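Local coordinates for protein glycerate 2-kinase (PDB 1X3L) that catalyses the ATP-dependent phosphorylation of D-glycerate to 2-phosphoglycerate, and also accepts other nucleotides or pyrophosphate as phosphate donor, at residues H172-K183 with E250-V260; P23-V33 with E62-L71. All coordinates share one frame; numbering follows the deposited sequence.

Contact 1 (H172-K183 with E250-V260). With EDO (1,2-ethanediol), chain D.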
# COMPACT_ATOMS: atom_id res chain seq x y z
N HIS A 172 -5.73 -3.14 -21.47
CA HIS A 172 -6.04 -3.75 -22.76
C HIS A 172 -4.94 -3.73 -23.82
O HIS A 172 -5.19 -4.04 -24.98
CB HIS A 172 -7.33 -3.15 -23.34
CG HIS A 172 -8.57 -3.62 -22.63
ND1 HIS A 172 -8.99 -3.08 -21.43
CD2 HIS A 172 -9.43 -4.62 -22.91
CE1 HIS A 172 -10.05 -3.74 -21.00
NE2 HIS A 172 -10.34 -4.68 -21.88
N ILE A 173 -3.72 -3.36 -23.42
CA ILE A 173 -2.59 -3.36 -24.34
C ILE A 173 -1.38 -3.97 -23.64
O ILE A 173 -0.24 -3.75 -24.03
CB ILE A 173 -2.22 -1.95 -24.85
CG1 ILE A 173 -1.99 -1.00 -23.68
CG2 ILE A 173 -3.31 -1.44 -25.78
CD1 ILE A 173 -1.56 0.38 -24.11
N SER A 174 -1.67 -4.75 -22.60
CA SER A 174 -0.65 -5.42 -21.82
C SER A 174 -0.95 -6.92 -21.79
O SER A 174 -2.10 -7.32 -21.64
CB SER A 174 -0.63 -4.88 -20.39
OG SER A 174 0.14 -5.72 -19.54
N LYS A 175 0.09 -7.74 -21.91
CA LYS A 175 -0.09 -9.18 -21.89
C LYS A 175 -0.15 -9.78 -20.49
O LYS A 175 -0.44 -10.96 -20.33
CB LYS A 175 1.03 -9.85 -22.70
CG LYS A 175 1.03 -9.46 -24.17
CD LYS A 175 2.07 -10.24 -24.98
CE LYS A 175 1.77 -11.74 -24.99
NZ LYS A 175 2.79 -12.49 -25.79
N VAL A 176 0.11 -8.97 -19.46
CA VAL A 176 0.09 -9.49 -18.10
C VAL A 176 -0.88 -8.80 -17.14
O VAL A 176 -1.26 -9.36 -16.11
CB VAL A 176 1.51 -9.46 -17.48
CG1 VAL A 176 2.40 -10.45 -18.21
CG2 VAL A 176 2.09 -8.07 -17.56
N LYS A 177 -1.29 -7.58 -17.47
CA LYS A 177 -2.21 -6.84 -16.62
C LYS A 177 -3.66 -7.25 -16.88
O LYS A 177 -3.94 -7.99 -17.82
CB LYS A 177 -2.03 -5.34 -16.86
CG LYS A 177 -0.70 -4.80 -16.37
CD LYS A 177 -0.44 -3.39 -16.89
CE LYS A 177 0.72 -2.73 -16.15
NZ LYS A 177 1.94 -3.56 -16.13
N GLY A 178 -4.58 -6.76 -16.05
CA GLY A 178 -5.98 -7.09 -16.23
C GLY A 178 -6.28 -8.57 -16.06
O GLY A 178 -7.08 -9.14 -16.81
N GLY A 179 -5.64 -9.19 -15.07
CA GLY A 179 -5.86 -10.60 -14.81
C GLY A 179 -5.21 -11.57 -15.79
O GLY A 179 -5.31 -12.79 -15.63
N LYS A 180 -4.52 -11.04 -16.80
CA LYS A 180 -3.90 -11.90 -17.80
C LYS A 180 -2.78 -12.78 -17.28
O LYS A 180 -2.57 -13.88 -17.79
CB LYS A 180 -3.43 -11.05 -18.98
CG LYS A 180 -4.60 -10.55 -19.84
CD LYS A 180 -4.13 -9.67 -21.00
CE LYS A 180 -5.27 -9.42 -21.98
NZ LYS A 180 -5.74 -10.70 -22.61
N LEU A 181 -2.05 -12.32 -16.26
CA LEU A 181 -0.97 -13.14 -15.71
C LEU A 181 -1.61 -14.37 -15.06
O LEU A 181 -1.14 -15.50 -15.25
CB LEU A 181 -0.17 -12.35 -14.66
CG LEU A 181 1.10 -13.02 -14.12
CD1 LEU A 181 2.14 -13.11 -15.23
CD2 LEU A 181 1.65 -12.23 -12.94
N ALA A 182 -2.69 -14.17 -14.32
CA ALA A 182 -3.38 -15.27 -13.67
C ALA A 182 -3.93 -16.27 -14.69
O ALA A 182 -3.99 -17.47 -14.42
CB ALA A 182 -4.51 -14.75 -12.80
N LYS A 183 -4.32 -15.78 -15.87
CA LYS A 183 -4.85 -16.67 -16.90
C LYS A 183 -3.77 -17.61 -17.45
O LYS A 183 -4.09 -18.63 -18.06
CB LYS A 183 -5.45 -15.86 -18.06
CG LYS A 183 -6.74 -15.15 -17.72
CD LYS A 183 -7.30 -14.39 -18.92
CE LYS A 183 -7.72 -15.32 -20.05
NZ LYS A 183 -8.32 -14.57 -21.20
N GLU A 250 -7.72 -12.26 -26.99
CA GLU A 250 -8.46 -12.45 -25.76
C GLU A 250 -8.68 -11.18 -24.95
O GLU A 250 -7.85 -10.27 -24.95
CB GLU A 250 -7.79 -13.52 -24.89
CG GLU A 250 -7.67 -14.87 -25.60
CD GLU A 250 -7.06 -15.95 -24.72
OE1 GLU A 250 -6.41 -15.61 -23.70
OE2 GLU A 250 -7.21 -17.15 -25.06
N GLU A 251 -9.81 -11.15 -24.28
CA GLU A 251 -10.20 -10.02 -23.44
C GLU A 251 -9.46 -10.16 -22.11
O GLU A 251 -8.82 -11.19 -21.85
CB GLU A 251 -11.72 -10.09 -23.23
CG GLU A 251 -12.31 -9.01 -22.35
CD GLU A 251 -12.11 -7.62 -22.90
OE1 GLU A 251 -12.81 -7.22 -23.86
OE2 GLU A 251 -11.23 -6.92 -22.36
N THR A 252 -9.49 -9.12 -21.27
CA THR A 252 -8.85 -9.19 -19.97
C THR A 252 -9.73 -10.14 -19.14
O THR A 252 -10.88 -10.38 -19.51
CB THR A 252 -8.77 -7.80 -19.28
OG1 THR A 252 -10.03 -7.13 -19.42
CG2 THR A 252 -7.67 -6.95 -19.91
N LEU A 253 -9.20 -10.67 -18.05
CA LEU A 253 -9.95 -11.61 -17.22
C LEU A 253 -11.32 -11.07 -16.80
O LEU A 253 -11.42 -9.99 -16.22
CB LEU A 253 -9.15 -11.98 -15.97
CG LEU A 253 -9.83 -13.01 -15.06
CD1 LEU A 253 -10.05 -14.30 -15.83
CD2 LEU A 253 -8.98 -13.27 -13.83
N LYS A 254 -12.37 -11.84 -17.10
CA LYS A 254 -13.73 -11.44 -16.77
C LYS A 254 -14.36 -12.29 -15.66
O LYS A 254 -15.22 -11.81 -14.93
CB LYS A 254 -14.61 -11.53 -18.03
CG LYS A 254 -14.25 -10.54 -19.13
CD LYS A 254 -14.73 -9.13 -18.78
CE LYS A 254 -14.15 -8.10 -19.73
NZ LYS A 254 -12.66 -7.97 -19.56
N GLU A 255 -13.91 -13.53 -15.54
CA GLU A 255 -14.45 -14.44 -14.54
C GLU A 255 -13.42 -14.86 -13.49
O GLU A 255 -12.22 -14.67 -13.67
CB GLU A 255 -14.98 -15.70 -15.24
CG GLU A 255 -15.99 -15.44 -16.34
CD GLU A 255 -17.37 -15.11 -15.80
OE1 GLU A 255 -17.98 -15.98 -15.14
OE2 GLU A 255 -17.85 -13.98 -16.04
N ASP A 256 -13.91 -15.44 -12.40
CA ASP A 256 -13.04 -15.91 -11.34
C ASP A 256 -12.40 -17.23 -11.75
O ASP A 256 -13.03 -18.05 -12.43
CB ASP A 256 -13.83 -16.13 -10.04
CG ASP A 256 -14.10 -14.83 -9.29
OD1 ASP A 256 -13.13 -14.17 -8.87
OD2 ASP A 256 -15.29 -14.48 -9.12
N LEU A 257 -11.15 -17.43 -11.36
CA LEU A 257 -10.42 -18.66 -11.66
C LEU A 257 -10.32 -19.46 -10.36
O LEU A 257 -9.61 -19.07 -9.43
CB LEU A 257 -9.02 -18.34 -12.18
CG LEU A 257 -8.92 -17.58 -13.50
CD1 LEU A 257 -7.47 -17.21 -13.78
CD2 LEU A 257 -9.48 -18.44 -14.62
N PRO A 258 -11.04 -20.59 -10.28
CA PRO A 258 -11.03 -21.43 -9.08
C PRO A 258 -9.63 -21.85 -8.64
O PRO A 258 -9.41 -22.17 -7.47
CB PRO A 258 -11.87 -22.63 -9.50
CG PRO A 258 -12.84 -22.03 -10.49
CD PRO A 258 -11.94 -21.15 -11.31
N ASN A 259 -8.68 -21.83 -9.57
CA ASN A 259 -7.31 -22.23 -9.27
C ASN A 259 -6.35 -21.09 -8.89
O ASN A 259 -5.21 -21.34 -8.52
CB ASN A 259 -6.73 -22.99 -10.47
CG ASN A 259 -6.66 -22.14 -11.72
OD1 ASN A 259 -7.67 -21.59 -12.16
ND2 ASN A 259 -5.47 -22.05 -12.30
N VAL A 260 -6.81 -19.84 -8.97
CA VAL A 260 -5.98 -18.70 -8.61
C VAL A 260 -6.63 -17.96 -7.45
O VAL A 260 -7.75 -17.46 -7.57
CB VAL A 260 -5.79 -17.72 -9.80
CG1 VAL A 260 -4.92 -16.54 -9.38
CG2 VAL A 260 -5.14 -18.45 -10.97
C1 EDO D . -8.67 -15.01 -9.91
O1 EDO D . -9.43 -16.16 -9.48
C2 EDO D . -9.56 -13.76 -9.93
O2 EDO D . -10.08 -13.50 -8.62
O HOH W 1 -5.67 -13.49 -21.90
O HOH W 2 -5.24 -20.10 -14.57
O HOH W 3 -10.48 -13.33 -20.53

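Contact 2 (P23-V33 with E62-L71)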
# COMPACT_ATOMS: atom_id res chain seq x y z
N PRO A 23 7.03 -6.47 4.66
CA PRO A 23 6.84 -7.47 3.61
C PRO A 23 7.27 -8.88 4.00
O PRO A 23 6.52 -9.84 3.82
CB PRO A 23 7.65 -6.91 2.44
CG PRO A 23 7.53 -5.42 2.65
CD PRO A 23 7.76 -5.30 4.14
N TYR A 24 8.48 -9.01 4.54
CA TYR A 24 8.99 -10.31 4.95
C TYR A 24 8.10 -10.92 6.05
O TYR A 24 7.62 -12.04 5.91
CB TYR A 24 10.43 -10.17 5.46
CG TYR A 24 11.06 -11.48 5.87
CD1 TYR A 24 11.57 -12.36 4.91
CD2 TYR A 24 11.10 -11.86 7.21
CE1 TYR A 24 12.12 -13.59 5.28
CE2 TYR A 24 11.64 -13.09 7.59
CZ TYR A 24 12.15 -13.94 6.62
OH TYR A 24 12.66 -15.16 6.99
N ARG A 25 7.89 -10.18 7.14
CA ARG A 25 7.06 -10.67 8.23
C ARG A 25 5.62 -10.93 7.80
O ARG A 25 5.01 -11.91 8.21
CB ARG A 25 7.04 -9.66 9.39
CG ARG A 25 8.37 -9.46 10.09
CD ARG A 25 8.28 -8.29 11.06
NE ARG A 25 9.57 -7.97 11.68
CZ ARG A 25 10.02 -8.53 12.80
NH1 ARG A 25 9.28 -9.44 13.43
NH2 ARG A 25 11.20 -8.19 13.28
N ALA A 26 5.07 -10.04 6.97
CA ALA A 26 3.69 -10.19 6.51
C ALA A 26 3.48 -11.53 5.81
O ALA A 26 2.46 -12.18 6.00
CB ALA A 26 3.32 -9.04 5.57
N VAL A 27 4.45 -11.94 4.99
CA VAL A 27 4.34 -13.21 4.29
C VAL A 27 4.33 -14.37 5.28
O VAL A 27 3.50 -15.28 5.17
CB VAL A 27 5.50 -13.43 3.28
CG1 VAL A 27 5.45 -14.86 2.73
CG2 VAL A 27 5.38 -12.42 2.13
N LEU A 28 5.23 -14.34 6.25
CA LEU A 28 5.29 -15.41 7.24
C LEU A 28 4.05 -15.44 8.13
O LEU A 28 3.61 -16.52 8.55
CB LEU A 28 6.56 -15.29 8.10
CG LEU A 28 7.87 -15.42 7.30
CD1 LEU A 28 9.06 -15.49 8.24
CD2 LEU A 28 7.81 -16.67 6.41
N ASN A 29 3.47 -14.28 8.43
CA ASN A 29 2.26 -14.23 9.25
C ASN A 29 1.10 -14.88 8.50
O ASN A 29 0.24 -15.52 9.10
CB ASN A 29 1.85 -12.79 9.59
CG ASN A 29 2.81 -12.11 10.54
OD1 ASN A 29 3.41 -12.75 11.41
ND2 ASN A 29 2.94 -10.79 10.41
N ALA A 30 1.09 -14.69 7.18
CA ALA A 30 0.02 -15.21 6.34
C ALA A 30 0.19 -16.64 5.85
O ALA A 30 -0.77 -17.39 5.76
CB ALA A 30 -0.17 -14.29 5.14
N VAL A 31 1.43 -17.00 5.52
CA VAL A 31 1.73 -18.32 4.99
C VAL A 31 2.39 -19.25 5.99
O VAL A 31 3.52 -19.01 6.43
CB VAL A 31 2.67 -18.20 3.76
CG1 VAL A 31 2.82 -19.55 3.08
CG2 VAL A 31 2.14 -17.16 2.78
N LYS A 32 1.68 -20.32 6.35
CA LYS A 32 2.19 -21.32 7.28
C LYS A 32 2.41 -22.60 6.48
O LYS A 32 1.63 -22.92 5.58
CB LYS A 32 1.19 -21.56 8.40
CG LYS A 32 0.77 -20.30 9.14
CD LYS A 32 1.96 -19.58 9.77
CE LYS A 32 1.50 -18.31 10.48
NZ LYS A 32 2.64 -17.55 11.05
N VAL A 33 3.46 -23.34 6.80
CA VAL A 33 3.74 -24.58 6.08
C VAL A 33 3.80 -25.77 7.01
O VAL A 33 4.43 -25.72 8.07
CB VAL A 33 5.05 -24.48 5.27
CG1 VAL A 33 5.38 -25.83 4.65
CG2 VAL A 33 4.91 -23.42 4.19
N GLU A 62 12.14 -9.05 -0.79
CA GLU A 62 11.83 -9.35 0.60
C GLU A 62 10.72 -10.39 0.70
O GLU A 62 10.81 -11.33 1.49
CB GLU A 62 11.45 -8.07 1.36
CG GLU A 62 12.66 -7.27 1.81
CD GLU A 62 13.50 -8.02 2.85
OE1 GLU A 62 13.08 -8.09 4.03
OE2 GLU A 62 14.57 -8.55 2.48
N MET A 63 9.68 -10.25 -0.11
CA MET A 63 8.58 -11.22 -0.08
C MET A 63 9.08 -12.59 -0.55
O MET A 63 8.75 -13.61 0.05
CB MET A 63 7.42 -10.73 -0.95
CG MET A 63 6.69 -9.54 -0.34
SD MET A 63 5.46 -8.78 -1.42
CE MET A 63 4.06 -9.91 -1.20
N ALA A 64 9.88 -12.60 -1.61
CA ALA A 64 10.43 -13.83 -2.15
C ALA A 64 11.31 -14.55 -1.13
O ALA A 64 11.28 -15.77 -1.02
CB ALA A 64 11.25 -13.53 -3.41
N ARG A 65 12.09 -13.77 -0.38
CA ARG A 65 12.97 -14.33 0.64
C ARG A 65 12.17 -15.09 1.70
O ARG A 65 12.61 -16.14 2.17
CB ARG A 65 13.79 -13.20 1.28
CG ARG A 65 14.87 -13.66 2.24
CD ARG A 65 15.84 -12.52 2.56
NE ARG A 65 15.19 -11.40 3.25
CZ ARG A 65 14.91 -11.37 4.55
NH1 ARG A 65 15.22 -12.40 5.33
NH2 ARG A 65 14.32 -10.31 5.08
N ALA A 66 11.01 -14.57 2.05
CA ALA A 66 10.15 -15.22 3.05
C ALA A 66 9.69 -16.58 2.54
O ALA A 66 9.68 -17.57 3.28
CB ALA A 66 8.95 -14.33 3.37
N ILE A 67 9.28 -16.64 1.28
CA ILE A 67 8.82 -17.90 0.70
C ILE A 67 9.94 -18.94 0.68
O ILE A 67 9.71 -20.11 1.02
CB ILE A 67 8.28 -17.69 -0.73
CG1 ILE A 67 7.02 -16.82 -0.68
CG2 ILE A 67 7.97 -19.03 -1.37
CD1 ILE A 67 5.87 -17.44 0.09
N GLU A 68 11.15 -18.53 0.30
CA GLU A 68 12.28 -19.45 0.25
C GLU A 68 12.67 -19.95 1.64
O GLU A 68 13.23 -21.04 1.77
CB GLU A 68 13.52 -18.79 -0.37
CG GLU A 68 13.39 -18.42 -1.83
CD GLU A 68 14.74 -18.06 -2.44
OE1 GLU A 68 15.47 -17.24 -1.85
OE2 GLU A 68 15.06 -18.60 -3.52
N ASP A 69 12.38 -19.17 2.68
CA ASP A 69 12.72 -19.58 4.03
C ASP A 69 11.78 -20.63 4.61
O ASP A 69 12.09 -21.26 5.62
CB ASP A 69 12.78 -18.38 4.98
CG ASP A 69 13.92 -17.43 4.65
OD1 ASP A 69 14.95 -17.89 4.12
OD2 ASP A 69 13.79 -16.22 4.93
N ILE A 70 10.63 -20.82 3.97
CA ILE A 70 9.67 -21.81 4.46
C ILE A 70 9.31 -22.86 3.43
O ILE A 70 8.61 -23.82 3.75
CB ILE A 70 8.37 -21.14 4.95
CG1 ILE A 70 7.67 -20.43 3.79
CG2 ILE A 70 8.69 -20.15 6.06
CD1 ILE A 70 6.36 -19.77 4.18
N LEU A 71 9.79 -22.70 2.20
CA LEU A 71 9.50 -23.65 1.14
C LEU A 71 10.65 -23.76 0.14
O LEU A 71 11.35 -22.78 -0.13
CB LEU A 71 8.23 -23.22 0.38
CG LEU A 71 6.89 -23.26 1.12
CD1 LEU A 71 5.83 -22.55 0.30
CD2 LEU A 71 6.49 -24.71 1.39
O HOH W 4 10.61 -6.98 4.68

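Contact 1 (H172-K183 with E250-V260)
Gly178 and Gly179, within the type I' turn Lys177-Lys180, lie against Thr252 and Leu253, and one backbone hydrogen bond joins the two segments, Leu253 N to Gly178 O (2.9 Å). Both have positive phi; a CB on Gly178 would run into Thr252 CG2, and one on Gly179 into Leu253 CB. His172 NE2 gives a very short, bent hydrogen bond to Glu251 OE2 (2.5 Å, 131°), the carboxylate turned 72° from the ring. Thr252 CG2 sits over one face of that imidazole in a CH-pi contact, while Thr252 OG1 bonds to Asp213. Glu251 OE2 also accepts from Thr252 N and forms a salt bridge with Lys254 NZ (3.3 Å). Bent at chi4 (-63°), Lys180 donates hydrogen bonds from NZ to Glu250 O and Glu251 O, 3.2 Å each, from above the carbonyl planes. Lys183 NZ forms a weak salt bridge with Glu250 OE1, backed by a water shared with Lys180 NZ. Ala182 CB packs on Leu257 CD1 and Val260 CG1. A 1,2-ethanediol, probably from the crystallisation liquor, accepts from Leu257 N at O1 and donates from O2 to Asp256 OD1. A glycine turn and the short helix 180-183 are thus packed on the loop leading into edge strand 260-266 of the parallel sheet.

Contact 2 (P23-V33 with E62-L71)
Tyr24 reaches from helix 23-30 into a hole formed by Glu62, Arg65, Ala66 and Asp69 on helix 60-70. With CG anti to the backbone N (chi1 -178°), the ring spans the gap, and Tyr24 OH donates a hydrogen bond to Asp69 OD2 (2.6 Å) on the anti side of the carboxylate. The guanidinium of Arg65 lies flat on one ring face, planes 5° apart and centres 4.0 Å apart, an off-centre cation-pi stack. Glu62 fixes its rotation from the edge: NE and NH2 of Arg65 grip the carboxylate side-on, with NH2 2.8 Å from Glu62 OE1. An alanine in place of Tyr24 would be likely to leave Asp69 without its hydroxyl partner and the Arg65 guanidinium without the ring beneath it. Deeper in, Val27 sets CB and CG1 against Ala66 CB (3.6 Å from each), and CG1 also meets Ile67 CD1. The side chains of Leu28 and Ile70 slide past each other, CD2 against CG2; the CG1 branch of Ile70 puts CD1 on Val31 CG1 (3.7 Å). Val33 CG2 presses tightly on Leu71 CD2 (3.5 Å). The helices cross at -40°, packed side by side over strands 124-129 and 188-194, as in a layered alpha/beta fold with a parallel sheet.

Contacts 1 and 2 do not touch, their nearest atoms being about 12 Å apart, yet both border the same six-stranded parallel sheet. Contact 2 packs a helix pair on it, with side chains resting on strands 124-129, 188-194 and 260-266; contact 1 sets a glycine turn and the short helix 180-183 on the loop that runs into strand 260-266. Both are partly buried, but their chemistry differs. In contact 2 the deeper aliphatic side chains, Val27 and Ile67 among them, rest on the sheet, and a polar cluster runs along one side of helix 60-70. In contact 1 lysines, carboxylates, backbone carbonyls and bridging waters do most of the holding. Pro23 of contact 2 lies about 8 Å, side chain to side chain, from Lys58, a probable substrate-binding residue.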